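Local coordinates for protein tail lysozyme, putative (Geobacter sulfurreducens, PDB 2IA7) that is a putative tail lysozyme of the gp25 baseplate wedge family, whose function is not established but which is probably a component of a phage-tail-like baseplate, at residues Glu32-Ser37 against Ile111-Arg116; Asn77-Ala82 against Leu93-Ser98. One frame throughout, in Å; residues are numbered along the deposited sequence.

Contact 1 of 2, residues Glu32-Ser37 against Ile111-Arg116; sequences EDIAES and IEYRVR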
loop_
_atom_site.group_PDB
_atom_site.type_symbol
_atom_site.label_atom_id
_atom_site.label_comp_id
_atom_site.label_asym_id
_atom_site.label_seq_id
_atom_site.Cartn_x
_atom_site.Cartn_y
_atom_site.Cartn_z
ATOM N N GLU A 32 -3.906 -2.422 15.043
ATOM C CA GLU A 32 -5.044 -2.428 14.156
ATOM C C GLU A 32 -5.182 -1.097 13.488
ATOM O O GLU A 32 -5.496 -1.044 12.297
ATOM C CB GLU A 32 -6.323 -2.763 14.914
ATOM C CG GLU A 32 -6.255 -4.138 15.663
ATOM C CD GLU A 32 -7.246 -4.273 16.833
ATOM O OE1 GLU A 32 -8.394 -4.699 16.548
ATOM O OE2 GLU A 32 -6.875 -3.969 18.015
ATOM N N ASP A 33 -4.970 -0.002 14.196
ATOM C CA ASP A 33 -4.967 1.326 13.564
ATOM C C ASP A 33 -3.896 1.457 12.477
ATOM O O ASP A 33 -4.135 2.095 11.497
ATOM C CB ASP A 33 -4.758 2.402 14.609
ATOM C CG ASP A 33 -4.969 3.803 14.066
ATOM O OD1 ASP A 33 -6.114 4.140 13.707
ATOM O OD2 ASP A 33 -4.022 4.591 14.007
ATOM N N ILE A 34 -2.717 0.859 12.696
ATOM C CA ILE A 34 -1.636 0.840 11.713
ATOM C C ILE A 34 -2.047 0.093 10.464
ATOM O O ILE A 34 -1.818 0.558 9.340
ATOM C CB ILE A 34 -0.368 0.242 12.340
ATOM C CG1 ILE A 34 0.218 1.267 13.304
ATOM C CG2 ILE A 34 0.665 -0.136 11.246
ATOM C CD1 ILE A 34 1.314 0.676 14.181
ATOM N N ALA A 35 -2.647 -1.095 10.625
ATOM C CA ALA A 35 -3.097 -1.865 9.465
ATOM C C ALA A 35 -4.130 -1.086 8.657
ATOM O O ALA A 35 -4.024 -0.965 7.439
ATOM C CB ALA A 35 -3.662 -3.201 9.891
ATOM N N GLU A 36 -5.051 -0.436 9.364
ATOM C CA GLU A 36 -6.038 0.413 8.704
ATOM C C GLU A 36 -5.393 1.600 7.989
ATOM O O GLU A 36 -5.761 1.936 6.884
ATOM C CB GLU A 36 -7.065 0.870 9.724
ATOM C CG GLU A 36 -8.213 1.625 9.137
ATOM C CD GLU A 36 -9.185 2.059 10.209
ATOM O OE1 GLU A 36 -8.944 3.107 10.806
ATOM O OE2 GLU A 36 -10.161 1.328 10.460
ATOM N N SER A 37 -4.448 2.229 8.658
ATOM C CA SER A 37 -3.696 3.349 8.093
ATOM C C SER A 37 -2.964 2.969 6.781
ATOM O O SER A 37 -3.055 3.683 5.780
ATOM C CB SER A 37 -2.683 3.901 9.103
ATOM O OG SER A 37 -1.882 4.899 8.476
ATOM N N ILE A 111 3.257 -7.106 2.116
ATOM C CA ILE A 111 3.918 -6.137 2.910
ATOM C C ILE A 111 4.220 -6.735 4.285
ATOM O O ILE A 111 3.316 -7.052 5.034
ATOM C CB ILE A 111 3.065 -4.855 3.078
ATOM C CG1 ILE A 111 2.668 -4.241 1.711
ATOM C CG2 ILE A 111 3.866 -3.851 3.907
ATOM C CD1 ILE A 111 1.600 -3.164 1.787
ATOM N N GLU A 112 5.507 -6.834 4.589
ATOM C CA GLU A 112 5.952 -7.307 5.919
ATOM C C GLU A 112 6.526 -6.086 6.594
ATOM O O GLU A 112 7.289 -5.319 5.992
ATOM C CB GLU A 112 7.013 -8.420 5.839
ATOM C CG GLU A 112 6.621 -9.638 5.082
ATOM C CD GLU A 112 7.722 -10.710 5.057
ATOM O OE1 GLU A 112 8.386 -10.918 6.127
ATOM O OE2 GLU A 112 7.913 -11.308 3.952
ATOM N N TYR A 113 6.159 -5.857 7.841
ATOM C CA TYR A 113 6.589 -4.696 8.552
ATOM C C TYR A 113 6.713 -4.965 10.047
ATOM O O TYR A 113 6.156 -5.920 10.573
ATOM C CB TYR A 113 5.654 -3.537 8.262
ATOM C CG TYR A 113 4.232 -3.722 8.748
ATOM C CD1 TYR A 113 3.830 -3.318 10.053
ATOM C CD2 TYR A 113 3.248 -4.295 7.924
ATOM C CE1 TYR A 113 2.510 -3.476 10.469
ATOM C CE2 TYR A 113 1.944 -4.444 8.344
ATOM C CZ TYR A 113 1.557 -4.006 9.603
ATOM O OH TYR A 113 0.264 -4.203 10.010
ATOM N N ARG A 114 7.492 -4.114 10.686
ATOM C CA ARG A 114 7.742 -4.124 12.146
ATOM C C ARG A 114 7.073 -2.895 12.766
ATOM O O ARG A 114 7.217 -1.769 12.284
ATOM C CB ARG A 114 9.257 -4.084 12.418
ATOM C CG ARG A 114 9.629 -4.096 13.872
ATOM C CD ARG A 114 11.149 -4.112 14.034
ATOM N NE ARG A 114 11.715 -2.866 13.579
ATOM C CZ ARG A 114 11.922 -1.782 14.324
ATOM N NH1 ARG A 114 11.639 -1.770 15.607
ATOM N NH2 ARG A 114 12.418 -0.694 13.767
ATOM N N VAL A 115 6.237 -3.096 13.783
ATOM C CA VAL A 115 5.691 -2.002 14.567
ATOM C C VAL A 115 6.735 -1.560 15.545
ATOM O O VAL A 115 7.204 -2.344 16.347
ATOM C CB VAL A 115 4.386 -2.414 15.284
ATOM C CG1 VAL A 115 3.897 -1.296 16.200
ATOM C CG2 VAL A 115 3.307 -2.701 14.212
ATOM N N ARG A 116 7.168 -0.317 15.410
ATOM C CA ARG A 116 8.328 0.163 16.149
ATOM C C ARG A 116 8.069 0.139 17.643
ATOM O O ARG A 116 8.984 -0.165 18.431
ATOM C CB ARG A 116 8.728 1.595 15.693
ATOM C CG ARG A 116 9.220 1.665 14.272
ATOM C CD ARG A 116 9.410 3.132 13.850
ATOM N NE ARG A 116 9.681 3.273 12.422
ATOM C CZ ARG A 116 10.848 3.002 11.852
ATOM N NH1 ARG A 116 11.867 2.588 12.590
ATOM N NH2 ARG A 116 10.981 3.106 10.532
#

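Contact 2 of 2, residues Asn77-Ala82 against Leu93-Ser98; sequences NEVKEA and LSVTAS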
loop_
_atom_site.group_PDB
_atom_site.type_symbol
_atom_site.label_atom_id
_atom_site.label_comp_id
_atom_site.label_asym_id
_atom_site.label_seq_id
_atom_site.Cartn_x
_atom_site.Cartn_y
_atom_site.Cartn_z
ATOM N N ASN A 77 7.990 0.195 -5.056
ATOM C CA ASN A 77 8.698 1.293 -4.457
ATOM C C ASN A 77 7.794 2.513 -4.286
ATOM O O ASN A 77 7.960 3.259 -3.318
ATOM C CB ASN A 77 9.936 1.583 -5.305
ATOM C CG ASN A 77 10.956 0.440 -5.235
ATOM O OD1 ASN A 77 10.959 -0.335 -4.264
ATOM N ND2 ASN A 77 11.817 0.318 -6.253
ATOM N N GLU A 78 6.746 2.612 -5.091
ATOM C CA GLU A 78 5.696 3.600 -4.850
ATOM C C GLU A 78 4.973 3.313 -3.526
ATOM O O GLU A 78 4.636 4.228 -2.740
ATOM C CB GLU A 78 4.680 3.622 -5.979
ATOM C CG GLU A 78 5.203 4.268 -7.239
ATOM C CD GLU A 78 4.927 5.727 -7.300
ATOM O OE1 GLU A 78 4.853 6.396 -6.263
ATOM O OE2 GLU A 78 4.802 6.206 -8.422
ATOM N N VAL A 79 4.721 2.035 -3.242
ATOM C CA VAL A 79 4.099 1.636 -1.988
ATOM C C VAL A 79 5.057 1.958 -0.852
ATOM O O VAL A 79 4.646 2.528 0.167
ATOM C CB VAL A 79 3.781 0.157 -2.047
ATOM C CG1 VAL A 79 3.453 -0.407 -0.680
ATOM C CG2 VAL A 79 2.645 -0.105 -3.082
ATOM N N LYS A 80 6.335 1.628 -1.009
ATOM C CA LYS A 80 7.286 1.862 0.060
ATOM C C LYS A 80 7.274 3.352 0.378
ATOM O O LYS A 80 7.220 3.760 1.553
ATOM C CB LYS A 80 8.708 1.503 -0.366
ATOM C CG LYS A 80 8.991 0.009 -0.445
ATOM C CD LYS A 80 10.404 -0.212 -1.035
ATOM C CE LYS A 80 10.644 -1.663 -1.393
ATOM N NZ LYS A 80 12.013 -1.784 -1.961
ATOM N N GLU A 81 7.441 4.190 -0.652
ATOM C CA GLU A 81 7.571 5.615 -0.376
ATOM C C GLU A 81 6.363 6.215 0.320
ATOM O O GLU A 81 6.497 7.044 1.212
ATOM C CB GLU A 81 7.880 6.370 -1.642
ATOM C CG GLU A 81 9.237 6.102 -2.222
ATOM C CD GLU A 81 10.451 6.538 -1.391
ATOM O OE1 GLU A 81 10.402 7.141 -0.287
ATOM O OE2 GLU A 81 11.566 6.272 -1.906
ATOM N N ALA A 82 5.185 5.801 -0.071
ATOM C CA ALA A 82 3.953 6.270 0.554
ATOM C C ALA A 82 3.858 5.865 2.003
ATOM O O ALA A 82 3.459 6.678 2.845
ATOM C CB ALA A 82 2.756 5.779 -0.242
ATOM N N LEU A 93 9.881 -4.062 6.159
ATOM C CA LEU A 93 10.830 -5.174 6.032
ATOM C C LEU A 93 10.854 -5.759 4.612
ATOM O O LEU A 93 11.918 -6.048 4.090
ATOM C CB LEU A 93 10.475 -6.295 7.013
ATOM C CG LEU A 93 10.407 -5.861 8.482
ATOM C CD1 LEU A 93 10.045 -6.992 9.402
ATOM C CD2 LEU A 93 11.703 -5.227 8.961
ATOM N N SER A 94 9.693 -5.896 3.966
ATOM C CA SER A 94 9.593 -6.473 2.620
ATOM C C SER A 94 8.360 -5.855 1.990
ATOM O O SER A 94 7.308 -5.819 2.610
ATOM C CB SER A 94 9.404 -8.004 2.696
ATOM O OG SER A 94 9.582 -8.530 1.399
ATOM N N VAL A 95 8.461 -5.447 0.735
ATOM C CA VAL A 95 7.324 -5.060 -0.110
ATOM C C VAL A 95 7.489 -5.793 -1.439
ATOM O O VAL A 95 8.439 -5.510 -2.187
ATOM C CB VAL A 95 7.203 -3.530 -0.306
ATOM C CG1 VAL A 95 6.029 -3.211 -1.226
ATOM C CG2 VAL A 95 7.029 -2.843 1.069
ATOM N N THR A 96 6.555 -6.678 -1.772
ATOM C CA THR A 96 6.606 -7.447 -3.033
ATOM C C THR A 96 5.268 -7.428 -3.739
ATOM O O THR A 96 4.214 -7.727 -3.144
ATOM C CB THR A 96 6.905 -8.950 -2.728
ATOM O OG1 THR A 96 8.116 -9.034 -1.996
ATOM C CG2 THR A 96 6.986 -9.819 -4.015
ATOM N N ALA A 97 5.295 -7.099 -5.018
ATOM C CA ALA A 97 4.109 -7.119 -5.865
ATOM C C ALA A 97 4.002 -8.423 -6.588
ATOM O O ALA A 97 4.740 -8.687 -7.522
ATOM C CB ALA A 97 4.177 -5.930 -6.864
ATOM N N SER A 98 3.063 -9.255 -6.175
ATOM C CA SER A 98 2.937 -10.580 -6.744
ATOM C C SER A 98 1.856 -10.622 -7.817
ATOM O O SER A 98 0.774 -10.132 -7.604
ATOM C CB SER A 98 2.537 -11.569 -5.655
ATOM O OG SER A 98 2.182 -12.799 -6.268
HETATM O O HOH W 1 10.898 -4.761 -2.915
#

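Contact 1 of 2, residues Glu32-Ser37 against Ile111-Arg116
Tyr-113 and Val-115 of strand 106-115 meet Ile-34 and Ala-35 of helix 30-42, a worked example of a helix laid across one face of an antiparallel sheet. This strand is the middle one of three in the gp25-like domain, and the helix segment runs against it at 139°, with the two short axes 10.8 Å apart at their closest. The separation is spanned by van der Waals contacts of mostly apolar side chains; no hydrogen bond passes between the segments.

Along the strand, Tyr-113 is the first residue to reach the helix. Its CG lies between the backbone N and the carbonyl carbon (chi1 64°), and the ring projects from there across the interface. Its CE1 atom meets Ile-34 CG2 at 3.9 Å, a methyl that approaches the ring obliquely. Beyond it the phenol oxygen reaches the helix surface, Tyr-113 OH lying 4.1 Å from both CB and CA of Ala-35, so that the phenol ends over the alanine, consistent with the small side chain there. Ile-90 and Ile-38 add apolar cover to the same tyrosine.

Arg-114, next in order, turns to the opposite side of the strand, where its guanidinium forms a salt bridge with Glu-91 and a hydrogen bond with Asn-119. The strand alternation then returns Val-115 to the helix side, its CA 8.4 Å from that of Ile-34. Both of its methyls are used, since the end of the isoleucine rests against the pair. Ile-34 CG1 stands anti to the carbonyl carbon and the chain extends beyond it (chi2 169°), carrying the terminal methyl toward the valine: Ile-34 CD1 is 3.8 Å from Val-115 CG1 and 3.9 Å from Val-115 CG2.

Contact 2 of 2, residues Asn77-Ala82 against Leu93-Ser98
A small helix-on-sheet contact joins Val-79 and Lys-80 of helix 69-86 to Val-95 of strand 90-98, an outer strand of the three-stranded antiparallel sheet of this gp25-like domain. It illustrates how one valine can serve two neighbours of different character. Its CG1 branch, anti to the backbone N (chi1 178°), points into the apolar layer and meets Val-79 CG1 at 3.8 Å, the two isopropyl groups crossing at a slant. Leu-42 of helix 30-42 adjoins Val-79, and Ile-109 of the middle strand adjoins Val-95, which places this branch among buried side chains.

The CG2 branch faces Lys-80 instead. The extended lysine chain runs alongside the valine in the opposite direction, with Lys-80 CG 3.8 Å from Val-95 CG2 and Lys-80 CE 4.1 Å from Val-95 CB. Its methylenes thus lie over the valine, at the partly exposed margin of the apolar layer, while the ammonium group continues to polar company. One turn back on the same helix, Asn-77 OD1 accepts a hydrogen bond from Lys-80 NZ at 2.9 Å, met at a C=O···N angle of 158° with the donor tilted 18° from the carbonyl plane. An alanine here would remove the chain beyond CB and would probably leave the Val-95 CG2 methyl less covered and the Asn-77 side-chain oxygen without its lysine donor. A water stands between helix and strand, its oxygen 2.7 Å from Val-95 O and in a weak, long bond of 3.3 Å from Lys-80 NZ.

How the contacts relate
Both contacts fasten a helix to the same antiparallel sheet, contact 1 through its middle strand and contact 2 through the neighbouring outer one, with centres about 13 Å apart. The strands are joined directly: Glu-112 pairs through its backbone with Leu-93 and Ser-94, a classic beta bulge, so each contact contributes a strand to one ladder. The centre of contact 2 lies about 7 Å from the centre of the chain, that of contact 1 about 11 Å. Both are largely buried: three of four touching residues in contact 1, two of three in contact 2, where Lys-80 is partly exposed. Contact 1 is more uniformly apolar, whereas contact 2 grades from a valine pair to a lysine and water.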